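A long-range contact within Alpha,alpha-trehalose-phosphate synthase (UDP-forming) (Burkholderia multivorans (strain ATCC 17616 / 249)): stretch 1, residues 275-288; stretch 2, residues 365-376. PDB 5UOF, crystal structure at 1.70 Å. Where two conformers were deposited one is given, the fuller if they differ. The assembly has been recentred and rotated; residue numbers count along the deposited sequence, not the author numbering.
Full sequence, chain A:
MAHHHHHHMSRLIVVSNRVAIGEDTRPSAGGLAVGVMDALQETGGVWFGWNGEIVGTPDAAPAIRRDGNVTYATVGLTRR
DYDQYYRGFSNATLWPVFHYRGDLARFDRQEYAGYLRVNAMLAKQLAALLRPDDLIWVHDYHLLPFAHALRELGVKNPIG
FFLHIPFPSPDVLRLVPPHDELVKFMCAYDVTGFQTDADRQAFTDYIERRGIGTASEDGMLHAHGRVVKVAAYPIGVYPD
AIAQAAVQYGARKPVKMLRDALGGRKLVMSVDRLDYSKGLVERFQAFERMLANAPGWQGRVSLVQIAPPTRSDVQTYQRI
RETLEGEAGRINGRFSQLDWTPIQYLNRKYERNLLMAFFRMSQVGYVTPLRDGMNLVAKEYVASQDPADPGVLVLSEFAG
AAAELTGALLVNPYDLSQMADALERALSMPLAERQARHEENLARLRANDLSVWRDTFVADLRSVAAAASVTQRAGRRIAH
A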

# COMPACT_ATOMS: atom_id res chain seq x y z
N ASP A 275 17.15 4.57 -4.27
CA ASP A 275 16.31 4.15 -3.15
C ASP A 275 15.24 3.21 -3.70
O ASP A 275 15.09 3.04 -4.92
CB ASP A 275 15.70 5.34 -2.38
CG ASP A 275 14.75 6.18 -3.21
OD1 ASP A 275 13.77 5.63 -3.75
OD2 ASP A 275 14.96 7.41 -3.29
N TYR A 276 14.51 2.57 -2.78
CA TYR A 276 13.61 1.51 -3.19
C TYR A 276 12.32 2.00 -3.84
O TYR A 276 11.54 1.18 -4.31
CB TYR A 276 13.28 0.61 -1.99
CG TYR A 276 14.38 -0.38 -1.74
CD1 TYR A 276 14.74 -1.30 -2.72
CD2 TYR A 276 15.09 -0.38 -0.55
CE1 TYR A 276 15.77 -2.21 -2.52
CE2 TYR A 276 16.13 -1.30 -0.33
CZ TYR A 276 16.45 -2.20 -1.33
OH TYR A 276 17.47 -3.11 -1.14
N SER A 277 12.10 3.31 -3.91
CA SER A 277 10.95 3.81 -4.65
C SER A 277 11.22 3.93 -6.15
O SER A 277 10.28 4.18 -6.90
CB SER A 277 10.51 5.17 -4.12
OG SER A 277 11.40 6.19 -4.54
N LYS A 278 12.46 3.75 -6.59
CA LYS A 278 12.81 4.09 -7.97
C LYS A 278 12.57 2.97 -8.96
O LYS A 278 12.44 3.25 -10.16
CB LYS A 278 14.27 4.53 -8.03
CG LYS A 278 14.58 5.76 -7.17
CD LYS A 278 13.67 6.90 -7.56
CE LYS A 278 14.10 8.19 -6.88
NZ LYS A 278 13.19 9.28 -7.30
N GLY A 279 12.48 1.72 -8.51
CA GLY A 279 12.26 0.62 -9.44
C GLY A 279 13.35 0.49 -10.49
O GLY A 279 13.06 0.29 -11.68
N LEU A 280 14.61 0.63 -10.07
CA LEU A 280 15.68 0.68 -11.07
C LEU A 280 15.96 -0.70 -11.67
O LEU A 280 16.42 -0.78 -12.81
CB LEU A 280 16.93 1.29 -10.45
CG LEU A 280 16.72 2.79 -10.24
CD1 LEU A 280 17.76 3.40 -9.30
CD2 LEU A 280 16.75 3.49 -11.60
N VAL A 281 15.70 -1.78 -10.94
CA VAL A 281 15.79 -3.10 -11.56
C VAL A 281 14.79 -3.20 -12.70
O VAL A 281 15.12 -3.65 -13.81
CB VAL A 281 15.56 -4.22 -10.53
CG1 VAL A 281 15.36 -5.56 -11.25
CG2 VAL A 281 16.74 -4.29 -9.57
N GLU A 282 13.55 -2.81 -12.43
CA GLU A 282 12.51 -2.81 -13.45
C GLU A 282 12.91 -1.92 -14.62
O GLU A 282 12.69 -2.27 -15.78
CB GLU A 282 11.18 -2.34 -12.87
CG GLU A 282 10.54 -3.32 -11.88
CD GLU A 282 11.05 -3.17 -10.46
OE1 GLU A 282 10.47 -3.81 -9.56
OE2 GLU A 282 12.03 -2.43 -10.23
N ARG A 283 13.49 -0.76 -14.32
CA ARG A 283 13.97 0.15 -15.35
C ARG A 283 14.90 -0.56 -16.33
O ARG A 283 14.72 -0.52 -17.55
CB ARG A 283 14.67 1.33 -14.66
CG ARG A 283 14.86 2.59 -15.50
CD ARG A 283 13.64 3.50 -15.42
NE ARG A 283 13.32 3.86 -14.04
CZ ARG A 283 13.80 4.93 -13.40
NH1 ARG A 283 14.65 5.75 -14.00
NH2 ARG A 283 13.44 5.15 -12.13
N PHE A 284 15.92 -1.24 -15.78
CA PHE A 284 16.89 -1.93 -16.62
C PHE A 284 16.24 -3.09 -17.35
O PHE A 284 16.53 -3.32 -18.53
CB PHE A 284 18.05 -2.46 -15.78
CG PHE A 284 19.01 -1.40 -15.27
CD1 PHE A 284 18.72 -0.05 -15.38
CD2 PHE A 284 20.21 -1.79 -14.70
CE1 PHE A 284 19.62 0.90 -14.90
CE2 PHE A 284 21.11 -0.84 -14.22
CZ PHE A 284 20.81 0.50 -14.33
N GLN A 285 15.40 -3.85 -16.66
CA GLN A 285 14.86 -5.06 -17.27
C GLN A 285 13.90 -4.74 -18.42
O GLN A 285 13.78 -5.52 -19.36
CB GLN A 285 14.15 -5.92 -16.22
CG GLN A 285 15.12 -6.56 -15.23
CD GLN A 285 14.44 -7.51 -14.26
OE1 GLN A 285 13.22 -7.60 -14.22
NE2 GLN A 285 15.25 -8.23 -13.47
N ALA A 286 13.19 -3.62 -18.33
CA ALA A 286 12.33 -3.25 -19.45
C ALA A 286 13.15 -2.83 -20.66
O ALA A 286 12.73 -3.09 -21.79
CB ALA A 286 11.38 -2.13 -19.03
N PHE A 287 14.30 -2.19 -20.45
CA PHE A 287 15.19 -1.89 -21.57
C PHE A 287 15.71 -3.18 -22.20
O PHE A 287 15.78 -3.31 -23.43
CB PHE A 287 16.34 -1.01 -21.09
CG PHE A 287 17.26 -0.54 -22.18
CD1 PHE A 287 16.82 0.35 -23.15
CD2 PHE A 287 18.58 -0.99 -22.24
CE1 PHE A 287 17.69 0.78 -24.16
CE2 PHE A 287 19.44 -0.56 -23.24
CZ PHE A 287 18.99 0.32 -24.20
N GLU A 288 16.09 -4.14 -21.35
CA GLU A 288 16.50 -5.46 -21.84
C GLU A 288 15.39 -6.10 -22.67
O GLU A 288 15.65 -6.61 -23.76
CB GLU A 288 16.84 -6.35 -20.65
CG GLU A 288 17.16 -7.79 -21.03
CD GLU A 288 17.19 -8.72 -19.82
OE1 GLU A 288 16.77 -8.29 -18.72
OE2 GLU A 288 17.63 -9.88 -19.99
N GLY A 365 13.60 10.39 -22.37
CA GLY A 365 13.80 10.51 -20.95
C GLY A 365 13.00 9.41 -20.28
O GLY A 365 11.79 9.30 -20.48
N TYR A 366 13.68 8.60 -19.48
CA TYR A 366 13.13 7.35 -18.97
C TYR A 366 12.99 7.51 -17.46
O TYR A 366 13.94 7.31 -16.70
CB TYR A 366 14.06 6.22 -19.36
CG TYR A 366 13.62 4.80 -19.09
CD1 TYR A 366 12.30 4.47 -18.86
CD2 TYR A 366 14.56 3.78 -19.11
CE1 TYR A 366 11.93 3.12 -18.64
CE2 TYR A 366 14.22 2.47 -18.90
CZ TYR A 366 12.91 2.14 -18.65
OH TYR A 366 12.60 0.82 -18.42
N VAL A 367 11.79 7.91 -17.03
CA VAL A 367 11.56 8.35 -15.65
C VAL A 367 10.37 7.59 -15.07
O VAL A 367 9.24 8.09 -15.04
CB VAL A 367 11.32 9.87 -15.61
CG1 VAL A 367 11.26 10.38 -14.18
CG2 VAL A 367 12.40 10.60 -16.40
N THR A 368 10.61 6.38 -14.58
CA THR A 368 9.50 5.50 -14.21
C THR A 368 9.66 4.95 -12.79
O THR A 368 9.65 3.73 -12.58
CB THR A 368 9.36 4.38 -15.24
OG1 THR A 368 10.56 3.60 -15.28
CG2 THR A 368 9.08 4.96 -16.65
N PRO A 369 9.75 5.83 -11.78
CA PRO A 369 9.81 5.35 -10.40
C PRO A 369 8.54 4.62 -10.01
O PRO A 369 7.46 4.89 -10.55
CB PRO A 369 9.95 6.64 -9.57
CG PRO A 369 9.28 7.70 -10.44
CD PRO A 369 9.68 7.30 -11.85
N LEU A 370 8.67 3.70 -9.05
CA LEU A 370 7.49 2.99 -8.55
C LEU A 370 6.55 3.93 -7.81
O LEU A 370 5.33 3.69 -7.80
CB LEU A 370 7.91 1.85 -7.62
CG LEU A 370 8.92 0.89 -8.24
CD1 LEU A 370 9.22 -0.26 -7.27
CD2 LEU A 370 8.41 0.37 -9.59
N ARG A 371 7.09 4.98 -7.20
CA ARG A 371 6.30 5.95 -6.46
C ARG A 371 7.16 7.19 -6.23
O ARG A 371 8.33 7.06 -5.85
CB ARG A 371 5.82 5.34 -5.14
CG ARG A 371 4.97 6.23 -4.26
CD ARG A 371 3.72 6.72 -4.96
NE ARG A 371 2.73 5.66 -5.15
CZ ARG A 371 1.42 5.89 -5.30
NH1 ARG A 371 0.97 7.13 -5.26
NH2 ARG A 371 0.58 4.87 -5.45
N ASP A 372 6.59 8.37 -6.49
CA ASP A 372 7.35 9.62 -6.36
C ASP A 372 6.38 10.76 -6.09
O ASP A 372 5.36 10.89 -6.78
CB ASP A 372 8.15 9.87 -7.65
CG ASP A 372 9.29 10.88 -7.47
OD1 ASP A 372 9.08 11.93 -6.82
OD2 ASP A 372 10.38 10.62 -8.01
N GLY A 373 6.68 11.57 -5.08
CA GLY A 373 5.80 12.69 -4.78
C GLY A 373 5.58 13.61 -5.97
O GLY A 373 4.50 14.20 -6.13
N MET A 374 6.61 13.79 -6.80
CA MET A 374 6.50 14.67 -7.95
C MET A 374 7.40 14.16 -9.07
O MET A 374 6.90 13.65 -10.08
CB MET A 374 6.85 16.12 -7.55
CG MET A 374 6.82 17.13 -8.71
SD MET A 374 5.25 17.12 -9.61
CE MET A 374 4.06 17.46 -8.30
N ASN A 375 8.72 14.25 -8.86
CA ASN A 375 9.81 13.91 -9.76
C ASN A 375 10.16 15.11 -10.64
O ASN A 375 9.55 15.33 -11.69
CB ASN A 375 9.54 12.68 -10.64
CG ASN A 375 10.82 12.15 -11.24
OD1 ASN A 375 11.41 12.80 -12.09
ND2 ASN A 375 11.27 11.00 -10.76
N LEU A 376 11.16 15.88 -10.21
CA LEU A 376 11.58 17.04 -10.98
C LEU A 376 12.45 16.68 -12.17
O LEU A 376 12.53 17.45 -13.13
CB LEU A 376 12.30 18.03 -10.06
CG LEU A 376 11.42 18.58 -8.92
CD1 LEU A 376 12.24 19.41 -7.95
CD2 LEU A 376 10.25 19.40 -9.47
O HOH W 1 10.85 8.45 -5.65
O HOH W 2 11.36 1.86 -13.05

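How does the turn at the start of stretch 1 meet the other chain segment? Asp 275 makes no contact itself but holds Ser 277, which does, through two hydrogen bonds to its OD1, from Ser 277 OG (2.6 Å) and Ser 277 N (2.9 Å), within a type I turn running from Asp 275 to Lys 278. Leu 370 N lies 2.7 Å from Ser 277 O, and Arg 371 N lies 3.3 Å from the same Ser 277 O; both hydrogen bonds are weak, the first bent to 125° despite its short length. Water 1 adds a bridge, donating to Ser 277 OG at 2.6 Å and to Arg 371 O at 2.9 Å.

What does Lys 278 contribute when its CA-to-CB bond points away? Its long side chain comes back, and Lys 278 NZ forms a salt bridge with Asp 372 OD2 at 3.2 Å while also donating to water 1. Asp 372 OD2 also accepts a hydrogen bond from Asn 375 ND2 (2.9 Å), so the same oxygen serves Lys 278 of stretch 1 and Asn 375 of stretch 2. The backbone is close too: Pro 369 CA sits 3.4 Å from Lys 278 O, with its hydrogen aimed almost straight at the oxygen.

Why is there room for Leu 370 beside Gly 279? The glycine lacks a side chain, and Leu 370 CG packs 3.6 Å from Gly 279 CA. A CB in the ideal position would lie only 2.6 Å from Leu 370 CD2, a clash, and the positive phi of this N-cap residue independently favours glycine.

How does Arg 283 hold the helix against Tyr 366 and Thr 368? Its aliphatic part crosses the tyrosine ring, with Arg 283 CD 3.5 Å from the centroid of the Tyr 366 ring and nearly on the ring normal, a CH-pi contact. The guanidinium reaches beyond, where Arg 283 NH2 donates to Lys 278 O (2.9 Å) and so braces the preceding loop. Arg 283 NE is 3.0 Å from Thr 368 OG1, but the angle is too poor for a hydrogen bond; NE donates instead to water 2, which lies 2.6 Å from Thr 368 O.

Where does the tyrosine hydroxyl end up? Tyr 366 OH donates a 2.7 Å hydrogen bond to Arg 283 O, fastening the strand residue to the helix backbone. Ala 286 points toward stretch 2, and its small CB packs 3.3 Å from Tyr 366 OH.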